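Local atomic coordinates of peptidoglycan synthetase penicillin-binding protein 3 (Bifidobacterium adolescentis, PDB entry 4YE5), a protein that probably binds penicillin and, as a member of the transpeptidase family, probably cross-links peptidoglycan strands in the cell wall. Residues Val47-Ile52 with Asp122-Val127; Lys29-Lys34 with Ala142-Glu147. All coordinates share one frame; numbering follows the deposited sequence.

Contact 1: residues Val47-Ile52 with Asp122-Val127; sequences VERYTI and DVTPAV
Y50 and V123 form an antiparallel hydrogen-bonded pair, with Y50 N to V123 O at 3.0 Å and V123 N to Y50 O at 2.9 Å. D122 also faces Y50, which makes this a G1 beta bulge at the end of strand 117-123. On the Y50 side of the sheet, V123 CG2 sits 3.6 Å from I52 CG1, and the two side chains cross at about a right angle. The Y50 ring meets P125 obliquely, with CE2 3.9 Å from P125 CA. Its hydroxyl donates to E48 OE2 over 2.6 Å, on the anti side of the carboxylate. E48 CG is anti to the backbone N, and chi2 of -166° carries E48 CD on to 3.4 Å from P125 CG. In R49, chi3 of -77° turns NE toward D122. R49 NE forms a salt bridge with D122 OD1 at 3.1 Å; its hydrogen bond is weak, with an N-H···O angle of 130°. T124 CG2 covers one guanidinium face near the rim. T124 OG1 caps helix 125-132 by accepting from V127 N. The E48 carboxylate has a second partner in R31. The two backbone bonds define the bulge. The R49 guanidinium adds two weak bonds to D122, NE to OD1 and NH2 to O, and so reaches both its side chain and its backbone.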
loop_
_atom_site.group_PDB
_atom_site.type_symbol
_atom_site.label_atom_id
_atom_site.label_comp_id
_atom_site.label_asym_id
_atom_site.label_seq_id
_atom_site.Cartn_x
_atom_site.Cartn_y
_atom_site.Cartn_z
ATOM N N VAL A 47 -17.989 -2.319 12.284
ATOM C CA VAL A 47 -18.952 -2.093 13.356
ATOM C C VAL A 47 -19.696 -3.394 13.620
ATOM O O VAL A 47 -20.331 -3.935 12.713
ATOM C CB VAL A 47 -20.003 -1.042 12.928
ATOM C CG1 VAL A 47 -20.872 -0.635 14.115
ATOM C CG2 VAL A 47 -19.316 0.182 12.313
ATOM N N GLU A 48 -19.619 -3.906 14.843
ATOM C CA GLU A 48 -20.351 -5.121 15.182
ATOM C C GLU A 48 -21.819 -4.838 15.487
ATOM O O GLU A 48 -22.163 -4.488 16.609
ATOM C CB GLU A 48 -19.700 -5.869 16.353
ATOM C CG GLU A 48 -20.302 -7.267 16.547
ATOM C CD GLU A 48 -19.941 -7.908 17.880
ATOM O OE1 GLU A 48 -19.083 -7.355 18.595
ATOM O OE2 GLU A 48 -20.524 -8.966 18.218
ATOM N N ARG A 49 -22.671 -4.978 14.473
ATOM C CA ARG A 49 -24.123 -4.903 14.633
ATOM C C ARG A 49 -24.722 -6.095 13.890
ATOM O O ARG A 49 -24.030 -6.748 13.095
ATOM C CB ARG A 49 -24.685 -3.605 14.042
ATOM C CG ARG A 49 -23.977 -2.343 14.499
ATOM C CD ARG A 49 -24.137 -2.095 15.993
ATOM N NE ARG A 49 -25.455 -1.553 16.307
ATOM C CZ ARG A 49 -25.695 -0.709 17.304
ATOM N NH1 ARG A 49 -24.702 -0.313 18.093
ATOM N NH2 ARG A 49 -26.929 -0.262 17.511
ATOM N N TYR A 50 -26.002 -6.370 14.129
ATOM C CA TYR A 50 -26.633 -7.572 13.586
ATOM C C TYR A 50 -28.009 -7.314 13.010
ATOM O O TYR A 50 -28.749 -6.451 13.484
ATOM C CB TYR A 50 -26.738 -8.642 14.671
ATOM C CG TYR A 50 -25.400 -9.121 15.153
ATOM C CD1 TYR A 50 -24.734 -10.135 14.484
ATOM C CD2 TYR A 50 -24.794 -8.559 16.268
ATOM C CE1 TYR A 50 -23.504 -10.580 14.904
ATOM C CE2 TYR A 50 -23.544 -9.006 16.703
ATOM C CZ TYR A 50 -22.908 -10.021 16.012
ATOM O OH TYR A 50 -21.669 -10.498 16.420
ATOM N N THR A 51 -28.358 -8.063 11.975
ATOM C CA THR A 51 -29.757 -8.134 11.583
ATOM C C THR A 51 -30.331 -9.430 12.154
ATOM O O THR A 51 -29.736 -10.502 11.987
ATOM C CB THR A 51 -29.928 -8.086 10.054
ATOM O OG1 THR A 51 -29.314 -6.892 9.547
ATOM C CG2 THR A 51 -31.393 -8.054 9.694
ATOM N N ILE A 52 -31.457 -9.332 12.853
ATOM C CA ILE A 52 -32.090 -10.516 13.431
ATOM C C ILE A 52 -33.107 -11.066 12.442
ATOM O O ILE A 52 -34.028 -10.355 12.018
ATOM C CB ILE A 52 -32.764 -10.211 14.784
ATOM C CG1 ILE A 52 -31.728 -9.694 15.794
ATOM C CG2 ILE A 52 -33.492 -11.463 15.340
ATOM C CD1 ILE A 52 -30.510 -10.611 15.948
ATOM N N ASP A 122 -29.992 -3.721 12.714
ATOM C CA ASP A 122 -29.115 -2.872 13.518
ATOM C C ASP A 122 -29.208 -3.105 15.046
ATOM O O ASP A 122 -29.221 -2.157 15.836
ATOM C CB ASP A 122 -29.408 -1.403 13.170
ATOM C CG ASP A 122 -28.441 -0.442 13.816
ATOM O OD1 ASP A 122 -27.236 -0.751 13.854
ATOM O OD2 ASP A 122 -28.895 0.606 14.316
ATOM N N VAL A 123 -29.277 -4.363 15.471
ATOM C CA VAL A 123 -29.284 -4.652 16.904
ATOM C C VAL A 123 -27.858 -4.854 17.432
ATOM O O VAL A 123 -26.931 -5.192 16.675
ATOM C CB VAL A 123 -30.178 -5.881 17.277
ATOM C CG1 VAL A 123 -31.488 -5.874 16.470
ATOM C CG2 VAL A 123 -29.430 -7.160 17.056
ATOM N N THR A 124 -27.692 -4.648 18.733
ATOM C CA THR A 124 -26.381 -4.723 19.377
ATOM C C THR A 124 -25.958 -6.151 19.676
ATOM O O THR A 124 -26.795 -7.055 19.744
ATOM C CB THR A 124 -26.394 -3.975 20.709
ATOM O OG1 THR A 124 -27.357 -4.592 21.573
ATOM C CG2 THR A 124 -26.764 -2.500 20.491
ATOM N N PRO A 125 -24.646 -6.358 19.863
ATOM C CA PRO A 125 -24.120 -7.645 20.308
ATOM C C PRO A 125 -24.797 -8.140 21.587
ATOM O O PRO A 125 -25.026 -9.340 21.713
ATOM C CB PRO A 125 -22.642 -7.337 20.579
ATOM C CG PRO A 125 -22.319 -6.212 19.626
ATOM C CD PRO A 125 -23.569 -5.399 19.521
ATOM N N ALA A 126 -25.098 -7.236 22.520
ATOM C CA ALA A 126 -25.747 -7.622 23.772
ATOM C C ALA A 126 -27.132 -8.229 23.524
ATOM O O ALA A 126 -27.506 -9.242 24.128
ATOM C CB ALA A 126 -25.849 -6.419 24.709
ATOM N N VAL A 127 -27.903 -7.597 22.646
ATOM C CA VAL A 127 -29.227 -8.109 22.314
ATOM C C VAL A 127 -29.097 -9.467 21.607
ATOM O O VAL A 127 -29.829 -10.406 21.930
ATOM C CB VAL A 127 -30.022 -7.108 21.451
ATOM C CG1 VAL A 127 -31.321 -7.741 20.957
ATOM C CG2 VAL A 127 -30.328 -5.818 22.264
#

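Contact 2: residues Lys29-Lys34 with Ala142-Glu147; sequences KARRGK and AELSNE
L144 reaches across to the 29-34 loop with one methyl, CD2. L144 CD2 lies 3.8 Å from K29 CG, 3.8 Å from R31 CG and 3.7 Å from A30 O. It therefore touches three consecutive residues of the loop. In L144, chi1 of 172° sets CG anti to the backbone N, and chi2 of 71° sets the two methyl branches. The K29 and R31 side chains each cross that of L144 at about a right angle. K29 is extended beyond CG and also crosses N146 at about a right angle. K29 CE comes to 3.4 Å from N146 OD1, and K29 NZ to 3.5 Å from the same N146 OD1. No hydrogen bond joins K29 and N146; the amine is hydrogen-bonded instead to the backbone oxygen of D166.

No direct hydrogen bond joins the two segments. One water bridges the backbones. It donates to A142 O at 3.1 Å, accepts from L144 N at 3.2 Å, and accepts a weak bond from K29 N. The loop thus packs beside edge strand 140-144 of a three-stranded antiparallel sheet, and does not add a strand to it. Both segments lie within the penicillin-binding protein dimerisation domain.

Further out, other residues hold each side in place. The A30 amide donates to D185 OD1 and the R31 amide to N211 OD1. On the other side, L144 also touches Y50 and E48. N146 ND2 gives a weak bond to A165 O. Just after the strand, S145 OG accepts from E147 N at 3.2 Å in a nearly straight bond, forming an ST turn across S145-E147 with N146 at its middle.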
loop_
_atom_site.group_PDB
_atom_site.type_symbol
_atom_site.label_atom_id
_atom_site.label_comp_id
_atom_site.label_asym_id
_atom_site.label_seq_id
_atom_site.Cartn_x
_atom_site.Cartn_y
_atom_site.Cartn_z
ATOM N N LYS A 29 -20.804 -15.698 11.224
ATOM C CA LYS A 29 -19.856 -14.937 10.409
ATOM C C LYS A 29 -18.685 -14.405 11.235
ATOM O O LYS A 29 -18.887 -13.808 12.285
ATOM C CB LYS A 29 -20.556 -13.801 9.663
ATOM C CG LYS A 29 -19.550 -12.895 8.955
ATOM C CD LYS A 29 -20.102 -12.255 7.694
ATOM C CE LYS A 29 -18.968 -11.621 6.888
ATOM N NZ LYS A 29 -19.327 -11.601 5.440
ATOM N N ALA A 30 -17.458 -14.652 10.770
ATOM C CA ALA A 30 -16.269 -14.071 11.390
ATOM C C ALA A 30 -16.298 -12.543 11.270
ATOM O O ALA A 30 -16.707 -12.008 10.238
ATOM C CB ALA A 30 -14.988 -14.625 10.728
ATOM N N ARG A 31 -15.867 -11.848 12.323
ATOM C CA ARG A 31 -15.758 -10.385 12.278
ATOM C C ARG A 31 -14.433 -9.961 11.643
ATOM O O ARG A 31 -13.374 -10.549 11.905
ATOM C CB ARG A 31 -15.874 -9.784 13.679
ATOM C CG ARG A 31 -17.141 -10.240 14.429
ATOM C CD ARG A 31 -17.112 -9.819 15.897
ATOM N NE ARG A 31 -16.935 -8.375 16.040
ATOM C CZ ARG A 31 -16.478 -7.779 17.139
ATOM N NH1 ARG A 31 -16.148 -8.505 18.202
ATOM N NH2 ARG A 31 -16.347 -6.457 17.175
ATOM N N ARG A 32 -14.498 -8.940 10.803
ATOM C CA ARG A 32 -13.318 -8.491 10.080
ATOM C C ARG A 32 -12.290 -7.835 11.002
ATOM O O ARG A 32 -12.638 -7.044 11.873
ATOM C CB ARG A 32 -13.730 -7.533 8.967
ATOM C CG ARG A 32 -12.609 -7.263 7.960
ATOM C CD ARG A 32 -13.132 -6.498 6.759
ATOM N NE ARG A 32 -12.077 -6.330 5.760
ATOM C CZ ARG A 32 -11.739 -7.262 4.884
ATOM N NH1 ARG A 32 -12.368 -8.445 4.889
ATOM N NH2 ARG A 32 -10.762 -7.017 4.008
ATOM N N GLY A 33 -11.018 -8.170 10.807
ATOM C CA GLY A 33 -9.946 -7.556 11.569
ATOM C C GLY A 33 -9.713 -6.089 11.238
ATOM O O GLY A 33 -10.261 -5.556 10.273
ATOM N N LYS A 34 -8.918 -5.428 12.069
ATOM C CA LYS A 34 -8.606 -4.017 11.862
ATOM C C LYS A 34 -7.364 -3.825 10.988
ATOM O O LYS A 34 -6.540 -4.737 10.822
ATOM C CB LYS A 34 -8.373 -3.290 13.198
ATOM C CG LYS A 34 -9.393 -3.551 14.305
ATOM C CD LYS A 34 -9.097 -2.648 15.508
ATOM C CE LYS A 34 -9.301 -3.356 16.851
ATOM N NZ LYS A 34 -10.611 -4.058 16.983
ATOM N N ALA A 142 -28.858 -14.399 13.933
ATOM C CA ALA A 142 -28.279 -13.078 13.758
ATOM C C ALA A 142 -27.364 -13.037 12.533
ATOM O O ALA A 142 -26.508 -13.903 12.361
ATOM C CB ALA A 142 -27.502 -12.709 15.001
ATOM N N GLU A 143 -27.538 -12.023 11.689
ATOM C CA GLU A 143 -26.630 -11.816 10.562
ATOM C C GLU A 143 -25.755 -10.589 10.814
ATOM O O GLU A 143 -26.259 -9.478 10.922
ATOM C CB GLU A 143 -27.397 -11.689 9.233
ATOM C CG GLU A 143 -27.692 -13.044 8.577
ATOM C CD GLU A 143 -28.504 -12.951 7.277
ATOM O OE1 GLU A 143 -29.010 -11.851 6.947
ATOM O OE2 GLU A 143 -28.638 -13.998 6.592
ATOM N N LEU A 144 -24.451 -10.812 10.938
ATOM C CA LEU A 144 -23.485 -9.750 11.215
ATOM C C LEU A 144 -23.417 -8.731 10.072
ATOM O O LEU A 144 -23.290 -9.108 8.913
ATOM C CB LEU A 144 -22.106 -10.362 11.458
ATOM C CG LEU A 144 -20.947 -9.376 11.584
ATOM C CD1 LEU A 144 -21.049 -8.612 12.891
ATOM C CD2 LEU A 144 -19.597 -10.106 11.473
ATOM N N SER A 145 -23.525 -7.446 10.401
ATOM C CA SER A 145 -23.504 -6.400 9.382
ATOM C C SER A 145 -22.056 -6.157 8.965
ATOM O O SER A 145 -21.121 -6.507 9.695
ATOM C CB SER A 145 -24.086 -5.081 9.902
ATOM O OG SER A 145 -23.093 -4.050 9.707
ATOM N N ASN A 146 -21.856 -5.534 7.810
ATOM C CA ASN A 146 -20.483 -5.385 7.305
ATOM C C ASN A 146 -20.007 -3.960 7.143
ATOM O O ASN A 146 -19.057 -3.696 6.385
ATOM C CB ASN A 146 -20.301 -6.136 5.993
ATOM C CG ASN A 146 -20.507 -7.621 6.154
ATOM O OD1 ASN A 146 -19.666 -8.319 6.720
ATOM N ND2 ASN A 146 -21.638 -8.114 5.668
ATOM N N GLU A 147 -20.646 -3.043 7.858
ATOM C CA GLU A 147 -20.221 -1.653 7.829
ATOM C C GLU A 147 -18.734 -1.523 8.195
ATOM O O GLU A 147 -18.281 -2.083 9.196
ATOM C CB GLU A 147 -21.071 -0.797 8.768
ATOM C CG GLU A 147 -20.759 0.707 8.632
ATOM C CD GLU A 147 -21.682 1.586 9.474
ATOM O OE1 GLU A 147 -22.123 1.142 10.559
ATOM O OE2 GLU A 147 -21.961 2.725 9.045
HETATM O O HOH W 1 -23.520 -13.775 11.464
#

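Overall arrangement
Contacts 1 and 2 have centres about 10 Å apart and meet in one antiparallel sheet. Strand 50-54 is its middle strand, with 117-123 and 140-144 at the edges. Contact 1 joins the middle strand to one edge, and contact 2 lies against the other. Between them, T51 O is 2.7 Å from E143 N and R49 O is 2.8 Å from S145 N, both probable hydrogen bonds. Y50 CD1 also packs 3.5 Å from L144 CA. Along the chain, both segments of contact 1 fall between those of contact 2. Both contacts belong to the dimerisation domain, whereas a probable SxxK-type active site lies in the transpeptidase domain.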